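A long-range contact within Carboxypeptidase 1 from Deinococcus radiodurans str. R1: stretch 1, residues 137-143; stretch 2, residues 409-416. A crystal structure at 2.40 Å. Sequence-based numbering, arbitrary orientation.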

ATOM      1  N   LYS A 137      13.221  -0.115 -31.298  1.00 32.94           N
ATOM      2  CA  LYS A 137      11.816  -0.494 -31.322  1.00 33.00           C
ATOM      3  C   LYS A 137      10.955   0.584 -30.678  1.00 32.96           C
ATOM      4  O   LYS A 137       9.843   0.860 -31.146  1.00 33.01           O
ATOM      5  CB  LYS A 137      11.610  -1.838 -30.621  1.00 33.04           C
ATOM      6  CG  LYS A 137      10.205  -2.398 -30.810  1.00 33.13           C
ATOM      7  CD  LYS A 137      10.027  -3.785 -30.203  1.00 33.20           C
ATOM      8  CE  LYS A 137       8.621  -4.321 -30.493  1.00 33.30           C
ATOM      9  NZ  LYS A 137       8.411  -5.710 -29.996  1.00 33.38           N
ATOM     10  N   THR A 138      11.444   1.192 -29.591  1.00 26.50           N
ATOM     11  CA  THR A 138      10.693   2.273 -28.960  1.00 26.44           C
ATOM     12  C   THR A 138      10.532   3.458 -29.903  1.00 26.45           C
ATOM     13  O   THR A 138       9.451   4.049 -29.982  1.00 26.47           O
ATOM     14  CB  THR A 138      11.360   2.713 -27.654  1.00 26.35           C
ATOM     15  OG1 THR A 138      11.239   1.673 -26.682  1.00 26.33           O
ATOM     16  CG2 THR A 138      10.674   3.959 -27.112  1.00 26.32           C
ATOM     17  N   LEU A 139      11.586   3.810 -30.645  1.00 21.52           N
ATOM     18  CA  LEU A 139      11.469   4.924 -31.582  1.00 21.57           C
ATOM     19  C   LEU A 139      10.449   4.625 -32.671  1.00 21.67           C
ATOM     20  O   LEU A 139       9.640   5.489 -33.025  1.00 21.69           O
ATOM     21  CB  LEU A 139      12.821   5.245 -32.205  1.00 21.58           C
ATOM     22  CG  LEU A 139      12.734   6.372 -33.237  1.00 21.63           C
ATOM     23  CD1 LEU A 139      12.292   7.672 -32.579  1.00 21.61           C
ATOM     24  CD2 LEU A 139      14.061   6.561 -33.953  1.00 21.67           C
ATOM     25  N   ASP A 140      10.461   3.401 -33.201  1.00 34.27           N
ATOM     26  CA  ASP A 140       9.505   3.022 -34.235  1.00 34.37           C
ATOM     27  C   ASP A 140       8.083   3.051 -33.693  1.00 34.33           C
ATOM     28  O   ASP A 140       7.175   3.592 -34.332  1.00 34.38           O
ATOM     29  CB  ASP A 140       9.869   1.644 -34.793  1.00 34.47           C
ATOM     30  CG  ASP A 140       8.789   1.062 -35.695  1.00 34.60           C
ATOM     31  OD1 ASP A 140       8.604   1.572 -36.825  1.00 34.69           O
ATOM     32  OD2 ASP A 140       8.140   0.072 -35.280  1.00 34.64           O
ATOM     33  N   LEU A 141       7.871   2.485 -32.504  1.00 31.80           N
ATOM     34  CA  LEU A 141       6.548   2.535 -31.886  1.00 31.77           C
ATOM     35  C   LEU A 141       6.133   3.966 -31.528  1.00 31.69           C
ATOM     36  O   LEU A 141       4.943   4.292 -31.578  1.00 31.70           O
ATOM     37  CB  LEU A 141       6.516   1.650 -30.642  1.00 31.72           C
ATOM     38  CG  LEU A 141       6.696   0.149 -30.871  1.00 31.79           C
ATOM     39  CD1 LEU A 141       6.814  -0.598 -29.542  1.00 31.75           C
ATOM     40  CD2 LEU A 141       5.546  -0.409 -31.713  1.00 31.89           C
ATOM     41  N   SER A 142       7.078   4.825 -31.131  1.00 24.96           N
ATOM     42  CA  SER A 142       6.716   6.214 -30.849  1.00 24.93           C
ATOM     43  C   SER A 142       6.196   6.909 -32.103  1.00 25.01           C
ATOM     44  O   SER A 142       5.185   7.620 -32.058  1.00 25.01           O
ATOM     45  CB  SER A 142       7.912   6.986 -30.279  1.00 24.88           C
ATOM     46  OG  SER A 142       8.317   6.453 -29.031  1.00 24.82           O
ATOM     47  N   LEU A 143       6.862   6.697 -33.237  1.00 23.14           N
ATOM     48  CA  LEU A 143       6.383   7.280 -34.483  1.00 23.21           C
ATOM     49  C   LEU A 143       5.035   6.694 -34.881  1.00 23.24           C
ATOM     50  O   LEU A 143       4.143   7.419 -35.348  1.00 23.25           O
ATOM     51  CB  LEU A 143       7.416   7.055 -35.580  1.00 23.27           C
ATOM     52  CG  LEU A 143       8.686   7.876 -35.423  1.00 23.25           C
ATOM     53  CD1 LEU A 143       9.731   7.366 -36.387  1.00 23.31           C
ATOM     54  CD2 LEU A 143       8.398   9.369 -35.651  1.00 23.24           C
ATOM     55  N   HIS A 409      13.304   7.985 -18.950  1.00 18.42           N
ATOM     56  CA  HIS A 409      12.144   8.317 -19.776  1.00 18.45           C
ATOM     57  C   HIS A 409      12.102   7.505 -21.071  1.00 18.46           C
ATOM     58  O   HIS A 409      11.104   6.839 -21.363  1.00 18.48           O
ATOM     59  CB  HIS A 409      12.116   9.822 -20.066  1.00 18.48           C
ATOM     60  CG  HIS A 409      12.071  10.669 -18.830  1.00 18.49           C
ATOM     61  ND1 HIS A 409      13.020  10.580 -17.832  1.00 18.47           N
ATOM     62  CD2 HIS A 409      11.185  11.609 -18.425  1.00 18.50           C
ATOM     63  CE1 HIS A 409      12.729  11.441 -16.873  1.00 18.48           C
ATOM     64  NE2 HIS A 409      11.614  12.071 -17.204  1.00 18.50           N
ATOM     65  N   TRP A 410      13.181   7.535 -21.857  1.00 18.51           N
ATOM     66  CA  TRP A 410      13.175   6.850 -23.150  1.00 18.54           C
ATOM     67  C   TRP A 410      13.192   5.328 -23.028  1.00 18.53           C
ATOM     68  O   TRP A 410      13.023   4.638 -24.041  1.00 18.56           O
ATOM     69  CB  TRP A 410      14.373   7.294 -23.988  1.00 18.55           C
ATOM     70  CG  TRP A 410      14.407   8.762 -24.281  1.00 18.58           C
ATOM     71  CD1 TRP A 410      13.348   9.629 -24.270  1.00 18.61           C
ATOM     72  CD2 TRP A 410      15.559   9.542 -24.623  1.00 18.60           C
ATOM     73  NE1 TRP A 410      13.774  10.897 -24.584  1.00 18.65           N
ATOM     74  CE2 TRP A 410      15.127  10.870 -24.807  1.00 18.65           C
ATOM     75  CE3 TRP A 410      16.915   9.246 -24.795  1.00 18.57           C
ATOM     76  CZ2 TRP A 410      16.002  11.901 -25.150  1.00 18.70           C
ATOM     77  CZ3 TRP A 410      17.780  10.267 -25.139  1.00 18.62           C
ATOM     78  CH2 TRP A 410      17.319  11.578 -25.314  1.00 18.68           C
ATOM     79  N   TYR A 411      13.374   4.781 -21.827  1.00 22.32           N
ATOM     80  CA  TYR A 411      13.412   3.337 -21.658  1.00 22.33           C
ATOM     81  C   TYR A 411      12.141   2.773 -21.042  1.00 22.37           C
ATOM     82  O   TYR A 411      11.944   1.551 -21.084  1.00 22.40           O
ATOM     83  CB  TYR A 411      14.615   2.940 -20.794  1.00 22.28           C
ATOM     84  CG  TYR A 411      15.909   3.487 -21.331  1.00 22.24           C
ATOM     85  CD1 TYR A 411      16.598   2.826 -22.340  1.00 22.25           C
ATOM     86  CD2 TYR A 411      16.426   4.682 -20.856  1.00 22.21           C
ATOM     87  CE1 TYR A 411      17.769   3.331 -22.842  1.00 22.22           C
ATOM     88  CE2 TYR A 411      17.593   5.195 -21.357  1.00 22.19           C
ATOM     89  CZ  TYR A 411      18.259   4.519 -22.346  1.00 22.22           C
ATOM     90  OH  TYR A 411      19.428   5.033 -22.849  1.00 22.22           O
ATOM     91  N   PHE A 412      11.289   3.620 -20.465  1.00 38.73           N
ATOM     92  CA  PHE A 412      10.024   3.199 -19.879  1.00 38.77           C
ATOM     93  C   PHE A 412       8.846   3.926 -20.516  1.00 38.77           C
ATOM     94  O   PHE A 412       7.761   3.974 -19.936  1.00 38.77           O
ATOM     95  CB  PHE A 412      10.042   3.430 -18.370  1.00 38.79           C
ATOM     96  CG  PHE A 412       9.010   2.639 -17.623  1.00 38.85           C
ATOM     97  CD1 PHE A 412       8.422   1.518 -18.196  1.00 38.91           C
ATOM     98  CD2 PHE A 412       8.626   3.011 -16.343  1.00 38.87           C
ATOM     99  CE1 PHE A 412       7.468   0.782 -17.506  1.00 38.95           C
ATOM    100  CE2 PHE A 412       7.674   2.281 -15.643  1.00 38.90           C
ATOM    101  CZ  PHE A 412       7.093   1.169 -16.227  1.00 38.93           C
ATOM    102  N   GLY A 413       9.048   4.514 -21.687  1.00 28.05           N
ATOM    103  CA  GLY A 413       8.012   5.249 -22.359  1.00 28.05           C
ATOM    104  C   GLY A 413       8.452   5.691 -23.739  1.00 28.09           C
ATOM    105  O   GLY A 413       9.522   5.313 -24.227  1.00 28.11           O
ATOM    106  N   PRO A 414       7.642   6.519 -24.388  1.00 27.85           N
ATOM    107  CA  PRO A 414       7.963   6.941 -25.749  1.00 27.88           C
ATOM    108  C   PRO A 414       9.169   7.860 -25.768  1.00 27.88           C
ATOM    109  O   PRO A 414       9.552   8.456 -24.760  1.00 27.85           O
ATOM    110  CB  PRO A 414       6.700   7.686 -26.206  1.00 27.90           C
ATOM    111  CG  PRO A 414       5.642   7.356 -25.197  1.00 27.86           C
ATOM    112  CD  PRO A 414       6.384   7.111 -23.913  1.00 27.82           C
ATOM    113  N   ILE A 415       9.761   7.968 -26.951  1.00 23.69           N
ATOM    114  CA  ILE A 415      10.818   8.928 -27.231  1.00 23.71           C
ATOM    115  C   ILE A 415      10.178  10.141 -27.887  1.00 23.75           C
ATOM    116  O   ILE A 415       9.547  10.017 -28.944  1.00 23.79           O
ATOM    117  CB  ILE A 415      11.902   8.330 -28.137  1.00 23.72           C
ATOM    118  CG1 ILE A 415      12.632   7.198 -27.421  1.00 23.68           C
ATOM    119  CG2 ILE A 415      12.877   9.407 -28.569  1.00 23.74           C
ATOM    120  CD1 ILE A 415      13.522   6.386 -28.344  1.00 23.70           C
ATOM    121  N   GLY A 416      10.311  11.304 -27.251  1.00 19.63           N
ATOM    122  CA  GLY A 416       9.772  12.525 -27.809  1.00 19.68           C
ATOM    123  C   GLY A 416       8.868  13.264 -26.854  1.00 19.65           C
ATOM    124  O   GLY A 416       7.880  12.703 -26.375  1.00 19.60           O
TER
HETATM  125  O   HOH W   1      13.374   2.173 -24.985  1.00 23.22           O

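How does the first part of stretch 2, from His409 to Phe412, meet a helix whose touching residues are at least 272 positions away in sequence? Mostly it does so through a backbone oxygen. The side chains of His409, Tyr411 and Phe412 do not touch the helix, and the end of the Trp410 side chain leads away from it. What Trp410 offers is its carbonyl: Trp410 O lies 3.9 Å from Thr138 CG2, and a water bridges the same two residues. That water donates a hydrogen bond to Trp410 O at 2.7 Å and is hydrogen-bonded to Thr138 OG1 at 2.8 Å. Thr138, in the m rotamer, thus meets Trp410 both directly through its methyl and indirectly through its hydroxyl.

What does Gly413 contribute without a side chain? Again a carbonyl, with Gly413 O 3.4 Å from Thr138 CG2, a van der Waals contact with the methyl. The backbone here is almost fully extended, with phi and psi of -174° and -172°. A CB on this residue would point away from the helix and clash within the loop itself, 2.8 Å from Pro414 CD, so the helix is not what crowds this position.

Why does Pro414 come so close to Ser142? The two CA atoms are 5.3 Å apart, the CA-to-CB bond of Ser142 points toward stretch 2, and Ser142 OG lies 3.3 Å from Pro414 CA and 3.5 Å from Pro414 CB. Both Pro414 atoms are carbons, so these are packing contacts; the hydroxyl's polar partner across the contact is the next residue along.

How does Ile415 tie the loop to the helix? It does so with both backbone and side chain. Ile415 N donates a hydrogen bond to Ser142 OG at 3.0 Å, with an N-H...O angle of 161°, close to straight. The same OG donates to Thr138 O at 2.8 Å, one turn back in the helix, where that carbonyl also accepts the backbone bond from Ser142 N at 2.7 Å. Ser142, in the m rotamer, therefore relays a chain of hydrogen bonds from loop amide to helix carbonyl. The CA-to-CB bond of Ile415 points toward the helix, and the side chain packs against it: Ile415 CG1 is 3.8 Å from Thr138 CG2, while Ile415 CD1 reaches 4.1 Å from Leu139 CB. Ile415 has the largest area covered by the other stretch, 72 Å², within a modest total of 244 Å² summed over both sides.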